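Long-range contacts in type IV pilus secretin PilQ family protein (Vibrio cholerae, PDB 6W6M), which forms a fourteen-subunit secretin channel in the outer membrane, required for natural competence and probably the passage for the type IVa competence pilus: residues E336-V340 and A383-A387; V344-N348 and S359-Q363; N162-V168 and V190-R196. All coordinates share one frame. Residue numbers count along the deposited sequence, not the author numbering.

In the fold
Along the chain interaction 3 comes first and closes before interaction 1 opens. It builds the two-stranded antiparallel sheet of a small N-terminal unit, whereas interactions 1 and 2 both use the long strand 320-347 on the opposite side of the chain's centre. The centres of interactions 1 and 3 are 124 Å apart, and those of interactions 2 and 3 are 148 Å apart, which measures how elongated the subunit is. The centres of interactions 1 and 2 are 28 Å apart; 359-363 belongs to the excursion between 336-340 and 383-387, so together they bind its outgoing and returning parts to the strand. Interactions 2 and 3 also touch a second subunit, near opposite ends.

Interaction 1: E336-V340 and A383-A387; sequences EELGV and ASTSA
Segment 336-340 is fully extended within strand 320-347, while 383-387 is irregular chain just after strand 380-382. Over the touching parts the two run roughly antiparallel, their end-to-end directions 148° apart, and the closest CA pair is G339-A383 at 4.4 Å. Together they bury 236 Å².

Polar contacts gather on the carboxylate of E337, a buried side chain whose CA-to-CB bond points toward the loop. With chi1 and chi2 both t, it reaches straight across. S384, at chi1 158°, gives a weak hydrogen bond from OG to E337 OE1 at 3.2 Å, and the backbone N of T385 gives another weak one to E337 OE2 at 3.3 Å. S386 OG lies 2.9 Å from E337 OE1 but donates its hydrogen bond to T385 O at 2.7 Å.

Close backbone packing centres on G339. Its CA is 3.8 Å from S384 N, and an ideal CB would sit 2.3 Å from that N, a clash, so the missing side chain lets the loop come in. V340 O is 3.9 Å from A383 N.

Around this, E337 and G339 pair by backbone with L412 and S410 of strand 404-429, and V340 with L382. The loop thus packs on the strand through a buried carboxylate and a glycine gap, tied also by S384 N to S410 OG and A383 O to R550 NH1, in the long antiparallel β-sheet of the secretin barrel.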
# COMPACT_ATOMS: atom_id res chain seq x y z
N GLU A 336 -59.99 -28.41 3.21
CA GLU A 336 -61.21 -28.59 4.00
C GLU A 336 -60.91 -28.68 5.50
O GLU A 336 -59.98 -29.37 5.92
CB GLU A 336 -61.94 -29.83 3.57
CG GLU A 336 -63.24 -30.05 4.28
CD GLU A 336 -63.95 -31.27 3.77
OE1 GLU A 336 -63.39 -31.95 2.89
OE2 GLU A 336 -65.07 -31.56 4.25
N GLU A 337 -61.73 -28.00 6.30
CA GLU A 337 -61.55 -27.98 7.75
C GLU A 337 -62.88 -27.98 8.52
O GLU A 337 -63.82 -27.28 8.16
CB GLU A 337 -60.72 -26.77 8.15
CG GLU A 337 -60.25 -26.79 9.59
CD GLU A 337 -59.42 -25.57 9.95
OE1 GLU A 337 -59.47 -24.58 9.19
OE2 GLU A 337 -58.71 -25.61 10.98
N LEU A 338 -62.93 -28.78 9.59
CA LEU A 338 -64.10 -28.89 10.45
C LEU A 338 -63.73 -28.69 11.91
O LEU A 338 -62.73 -29.22 12.38
CB LEU A 338 -64.76 -30.27 10.30
CG LEU A 338 -65.39 -30.70 8.99
CD1 LEU A 338 -65.83 -32.13 9.07
CD2 LEU A 338 -66.55 -29.84 8.60
N GLY A 339 -64.55 -27.94 12.66
CA GLY A 339 -64.22 -27.67 14.04
C GLY A 339 -65.44 -27.49 14.91
O GLY A 339 -66.53 -27.17 14.42
N VAL A 340 -65.26 -27.67 16.22
CA VAL A 340 -66.36 -27.67 17.18
C VAL A 340 -65.96 -26.98 18.47
O VAL A 340 -64.85 -27.13 18.97
CB VAL A 340 -66.85 -29.11 17.47
CG1 VAL A 340 -67.89 -29.10 18.54
CG2 VAL A 340 -67.42 -29.73 16.24
N ALA A 383 -62.10 -24.90 17.41
CA ALA A 383 -62.73 -24.18 16.32
C ALA A 383 -61.87 -24.22 15.06
O ALA A 383 -60.64 -24.17 15.12
CB ALA A 383 -62.98 -22.73 16.71
N SER A 384 -62.53 -24.28 13.91
CA SER A 384 -61.85 -24.17 12.63
C SER A 384 -61.18 -22.81 12.50
O SER A 384 -61.85 -21.77 12.51
CB SER A 384 -62.84 -24.37 11.49
OG SER A 384 -62.36 -23.80 10.29
N THR A 385 -59.86 -22.82 12.38
CA THR A 385 -59.04 -21.61 12.42
C THR A 385 -58.76 -21.14 10.99
O THR A 385 -57.83 -21.63 10.35
CB THR A 385 -57.75 -21.87 13.18
OG1 THR A 385 -57.02 -22.92 12.54
CG2 THR A 385 -58.04 -22.25 14.62
N SER A 386 -59.55 -20.20 10.52
CA SER A 386 -59.40 -19.62 9.19
C SER A 386 -60.11 -18.27 9.20
O SER A 386 -60.71 -17.87 10.20
CB SER A 386 -59.96 -20.53 8.10
OG SER A 386 -59.38 -21.82 8.16
N ALA A 387 -60.04 -17.57 8.07
CA ALA A 387 -60.70 -16.28 7.95
C ALA A 387 -62.02 -16.34 7.20
O ALA A 387 -62.80 -15.39 7.27
CB ALA A 387 -59.77 -15.28 7.24

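Interaction 2: V344-N348 and S359-Q363; sequences VMSTN and SNLWQ
Residues 344-347 are extended, at the end of the long secretin β-strand 320-347, and pack strand against helix on the last turn of helix 357-362. The nearest CA pairs, M345-S359 at 8.2 Å and T347-Q363 at 8.0 Å, are too far apart for backbone pairing, so contact is made mainly by side chains, burying 241 Å².

M345 leaves the strand sideways. Its t, t, m rotamer carries the thioether to the helix, where CE lies 3.5 Å from S359 OG. SD is 4.2 Å from W362 CZ3 and 5.4 Å from the centroid of the W362 six-membered ring, 67° off its normal: an oblique Met-aromatic contact. Lower on the same side chain, M345 CG meets Q363 OE1 at 3.2 Å. S346 turns its side chain away and contributes its carbonyl, with S346 O 3.5 Å from Q363 NE2. T347 points toward the helix, and its CG2 reaches Q363 OE1 at 3.1 Å.

Q363 leaves helical geometry at phi/psi -78/54, yet its N still bonds S359 O at 3.1 Å. Its chi1 p, chi2 t side chain extends to the strand, and NE2 gives a weak hydrogen bond to N360 OD1 at 3.0 Å.

The helix follows strand 352-354, whose V353 pairs with S346 and whose S352 touches T347 and Q363. F372 packs edge-to-face on W362, and N360 ND2 bonds A393 O of a second subunit, placing the helix between strand 320-347 and that neighbour.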
# COMPACT_ATOMS: atom_id res chain seq x y z
N VAL A 344 -70.41 -26.26 28.96
CA VAL A 344 -71.52 -26.50 29.87
C VAL A 344 -71.24 -25.77 31.18
O VAL A 344 -70.10 -25.42 31.49
CB VAL A 344 -71.75 -28.00 30.13
CG1 VAL A 344 -72.82 -28.21 31.18
CG2 VAL A 344 -72.13 -28.70 28.86
N MET A 345 -72.30 -25.54 31.94
CA MET A 345 -72.16 -24.84 33.22
C MET A 345 -73.39 -25.13 34.06
O MET A 345 -74.49 -24.74 33.68
CB MET A 345 -72.01 -23.34 32.98
CG MET A 345 -71.78 -22.52 34.20
SD MET A 345 -71.50 -20.79 33.78
CE MET A 345 -69.81 -20.83 33.23
N SER A 346 -73.22 -25.81 35.19
CA SER A 346 -74.39 -26.20 35.96
C SER A 346 -74.08 -26.15 37.44
O SER A 346 -72.94 -26.32 37.87
CB SER A 346 -74.87 -27.59 35.56
OG SER A 346 -73.90 -28.56 35.87
N THR A 347 -75.13 -25.94 38.24
CA THR A 347 -75.01 -25.91 39.69
C THR A 347 -76.19 -26.67 40.29
O THR A 347 -77.22 -26.84 39.64
CB THR A 347 -74.95 -24.48 40.23
OG1 THR A 347 -76.13 -23.78 39.85
CG2 THR A 347 -73.76 -23.75 39.68
N ASN A 348 -76.01 -27.14 41.51
CA ASN A 348 -77.01 -27.97 42.15
C ASN A 348 -77.31 -27.59 43.59
O ASN A 348 -78.26 -28.12 44.17
CB ASN A 348 -76.57 -29.44 42.11
CG ASN A 348 -77.66 -30.40 42.49
OD1 ASN A 348 -78.84 -30.13 42.25
ND2 ASN A 348 -77.29 -31.53 43.07
N SER A 359 -63.95 -21.32 36.41
CA SER A 359 -65.37 -21.33 36.10
C SER A 359 -66.20 -21.65 37.33
O SER A 359 -67.16 -20.94 37.64
CB SER A 359 -65.64 -22.34 34.99
OG SER A 359 -67.01 -22.37 34.63
N ASN A 360 -65.84 -22.71 38.06
CA ASN A 360 -66.59 -23.06 39.26
C ASN A 360 -66.44 -22.01 40.35
O ASN A 360 -67.35 -21.82 41.16
CB ASN A 360 -66.14 -24.42 39.78
CG ASN A 360 -66.56 -25.56 38.90
OD1 ASN A 360 -67.43 -25.41 38.05
ND2 ASN A 360 -65.94 -26.71 39.09
N LEU A 361 -65.30 -21.33 40.40
CA LEU A 361 -65.15 -20.27 41.39
C LEU A 361 -65.95 -19.03 41.01
O LEU A 361 -66.27 -18.21 41.86
CB LEU A 361 -63.68 -19.93 41.59
CG LEU A 361 -62.80 -21.05 42.17
CD1 LEU A 361 -61.37 -20.57 42.30
CD2 LEU A 361 -63.33 -21.51 43.50
N TRP A 362 -66.26 -18.87 39.72
CA TRP A 362 -67.06 -17.72 39.31
C TRP A 362 -68.54 -17.94 39.59
O TRP A 362 -69.23 -17.02 40.04
CB TRP A 362 -66.85 -17.41 37.84
CG TRP A 362 -67.71 -16.30 37.35
CD1 TRP A 362 -67.42 -14.97 37.35
CD2 TRP A 362 -69.02 -16.41 36.78
NE1 TRP A 362 -68.45 -14.25 36.81
CE2 TRP A 362 -69.45 -15.12 36.46
CE3 TRP A 362 -69.87 -17.49 36.51
CZ2 TRP A 362 -70.69 -14.86 35.88
CZ3 TRP A 362 -71.09 -17.24 35.93
CH2 TRP A 362 -71.50 -15.94 35.63
N GLN A 363 -69.06 -19.13 39.31
CA GLN A 363 -70.47 -19.38 39.56
C GLN A 363 -70.68 -19.62 41.04
O GLN A 363 -71.24 -20.64 41.46
CB GLN A 363 -70.99 -20.55 38.72
CG GLN A 363 -70.20 -21.82 38.84
CD GLN A 363 -70.81 -22.95 38.04
OE1 GLN A 363 -71.84 -22.77 37.40
NE2 GLN A 363 -70.18 -24.11 38.08

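Interaction 3: N162-V168 and V190-R196; sequences NFQDIPV and VGNLTLR
The segments pair antiparallel, with N162 opposite R196 (CA-CA 3.9 Å) and P167 opposite N192 (CA-CA 3.8 Å). F163 and L195 form a hydrogen-bonded pair: F163 N to L195 O and L195 N to F163 O, both 2.9 Å. I166 and L193 form the next, with I166 N to L193 O at 3.2 Å and L193 N to I166 O at 3.1 Å. Between them D165, at phi/psi 55/40, makes with I166 a G1 β-bulge facing L193. V168 N to G191 O, 2.6 Å, extends the pairing; G191 sits at 137/-123, where a CB would jam against the preceding carbonyl.

Side chains of N162 and R196 share one face, with N162 CG 3.4 Å from R196 CB; F163, I166, L193 and L195 take the other. V168 CG2 meets V190 CG1 at 3.7 Å.

Segment 190-196 belongs to the secretin/TonB short N-terminal region. P167 occupies the N-cap position of helix 168-177, and F163 packs on its V171 and L174. L195 touches V184 of a second subunit, so this two-stranded sheet borders both helix and neighbour.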
# COMPACT_ATOMS: atom_id res chain seq x y z
N ASN A 162 22.69 -66.41 -70.15
CA ASN A 162 23.93 -66.78 -69.48
C ASN A 162 25.00 -65.80 -69.96
O ASN A 162 25.53 -65.96 -71.07
CB ASN A 162 24.32 -68.23 -69.77
CG ASN A 162 25.52 -68.68 -68.97
OD1 ASN A 162 26.30 -67.86 -68.48
ND2 ASN A 162 25.69 -69.99 -68.84
N PHE A 163 25.29 -64.79 -69.15
CA PHE A 163 26.20 -63.72 -69.52
C PHE A 163 27.34 -63.67 -68.52
O PHE A 163 27.13 -63.37 -67.34
CB PHE A 163 25.48 -62.37 -69.58
CG PHE A 163 25.01 -62.00 -70.96
CD1 PHE A 163 25.37 -62.76 -72.06
CD2 PHE A 163 24.22 -60.88 -71.15
CE1 PHE A 163 24.94 -62.41 -73.32
CE2 PHE A 163 23.80 -60.53 -72.41
CZ PHE A 163 24.16 -61.30 -73.50
N GLN A 164 28.56 -63.97 -68.99
CA GLN A 164 29.76 -63.95 -68.17
C GLN A 164 30.64 -62.80 -68.64
O GLN A 164 30.95 -62.72 -69.84
CB GLN A 164 30.51 -65.27 -68.26
CG GLN A 164 29.78 -66.46 -67.66
CD GLN A 164 30.52 -67.76 -67.84
OE1 GLN A 164 31.32 -67.91 -68.76
NE2 GLN A 164 30.26 -68.71 -66.95
N ASP A 165 31.05 -61.93 -67.72
CA ASP A 165 31.90 -60.79 -68.05
C ASP A 165 31.26 -59.95 -69.15
O ASP A 165 31.92 -59.47 -70.08
CB ASP A 165 33.31 -61.24 -68.45
CG ASP A 165 34.18 -61.57 -67.25
OD1 ASP A 165 34.01 -60.91 -66.20
OD2 ASP A 165 35.02 -62.49 -67.35
N ILE A 166 29.95 -59.78 -69.05
CA ILE A 166 29.16 -58.99 -69.98
C ILE A 166 28.79 -57.69 -69.29
O ILE A 166 28.31 -57.72 -68.15
CB ILE A 166 27.89 -59.73 -70.44
CG1 ILE A 166 28.26 -60.93 -71.32
CG2 ILE A 166 26.95 -58.79 -71.17
CD1 ILE A 166 28.56 -60.57 -72.75
N PRO A 167 29.01 -56.53 -69.91
CA PRO A 167 28.64 -55.27 -69.27
C PRO A 167 27.15 -55.19 -69.00
O PRO A 167 26.33 -55.80 -69.70
CB PRO A 167 29.08 -54.21 -70.29
CG PRO A 167 30.14 -54.88 -71.10
CD PRO A 167 29.72 -56.32 -71.18
N VAL A 168 26.79 -54.45 -67.95
CA VAL A 168 25.39 -54.28 -67.60
C VAL A 168 24.62 -53.64 -68.75
O VAL A 168 23.46 -53.97 -69.00
CB VAL A 168 25.27 -53.45 -66.31
CG1 VAL A 168 23.82 -53.20 -65.97
CG2 VAL A 168 25.97 -54.16 -65.16
N VAL A 190 26.75 -48.71 -64.56
CA VAL A 190 27.05 -49.65 -63.49
C VAL A 190 28.40 -50.32 -63.76
O VAL A 190 29.32 -50.23 -62.95
CB VAL A 190 25.95 -50.72 -63.35
CG1 VAL A 190 26.34 -51.76 -62.31
CG2 VAL A 190 24.61 -50.07 -63.00
N GLY A 191 28.51 -50.99 -64.91
CA GLY A 191 29.72 -51.68 -65.27
C GLY A 191 29.46 -53.05 -65.86
O GLY A 191 28.74 -53.18 -66.86
N ASN A 192 30.03 -54.08 -65.25
CA ASN A 192 30.03 -55.44 -65.76
C ASN A 192 29.46 -56.39 -64.71
O ASN A 192 29.37 -56.05 -63.53
CB ASN A 192 31.45 -55.86 -66.15
CG ASN A 192 32.40 -55.91 -64.97
OD1 ASN A 192 32.00 -56.25 -63.86
ND2 ASN A 192 33.66 -55.59 -65.22
N LEU A 193 29.07 -57.59 -65.15
CA LEU A 193 28.61 -58.62 -64.23
C LEU A 193 28.68 -59.99 -64.90
O LEU A 193 29.28 -60.17 -65.97
CB LEU A 193 27.19 -58.33 -63.74
CG LEU A 193 27.08 -58.06 -62.24
CD1 LEU A 193 25.63 -58.06 -61.78
CD2 LEU A 193 27.90 -59.07 -61.44
N THR A 194 28.07 -60.97 -64.24
CA THR A 194 28.07 -62.36 -64.70
C THR A 194 27.00 -63.12 -63.93
O THR A 194 27.00 -63.11 -62.69
CB THR A 194 29.44 -63.01 -64.50
OG1 THR A 194 29.47 -64.29 -65.15
CG2 THR A 194 29.77 -63.17 -63.02
N LEU A 195 26.10 -63.78 -64.66
CA LEU A 195 25.04 -64.60 -64.08
C LEU A 195 24.34 -65.36 -65.19
O LEU A 195 24.43 -65.00 -66.37
CB LEU A 195 24.03 -63.74 -63.29
CG LEU A 195 22.96 -64.45 -62.46
CD1 LEU A 195 22.91 -63.94 -61.02
CD2 LEU A 195 21.59 -64.33 -63.11
N ARG A 196 23.64 -66.42 -64.80
CA ARG A 196 22.93 -67.29 -65.74
C ARG A 196 21.61 -67.74 -65.13
O ARG A 196 21.59 -68.30 -64.03
CB ARG A 196 23.77 -68.51 -66.10
CG ARG A 196 24.04 -69.45 -64.93
CD ARG A 196 24.92 -70.61 -65.36
NE ARG A 196 25.18 -71.54 -64.26
CZ ARG A 196 24.40 -72.57 -63.95
NH1 ARG A 196 23.30 -72.81 -64.66
NH2 ARG A 196 24.71 -73.36 -62.94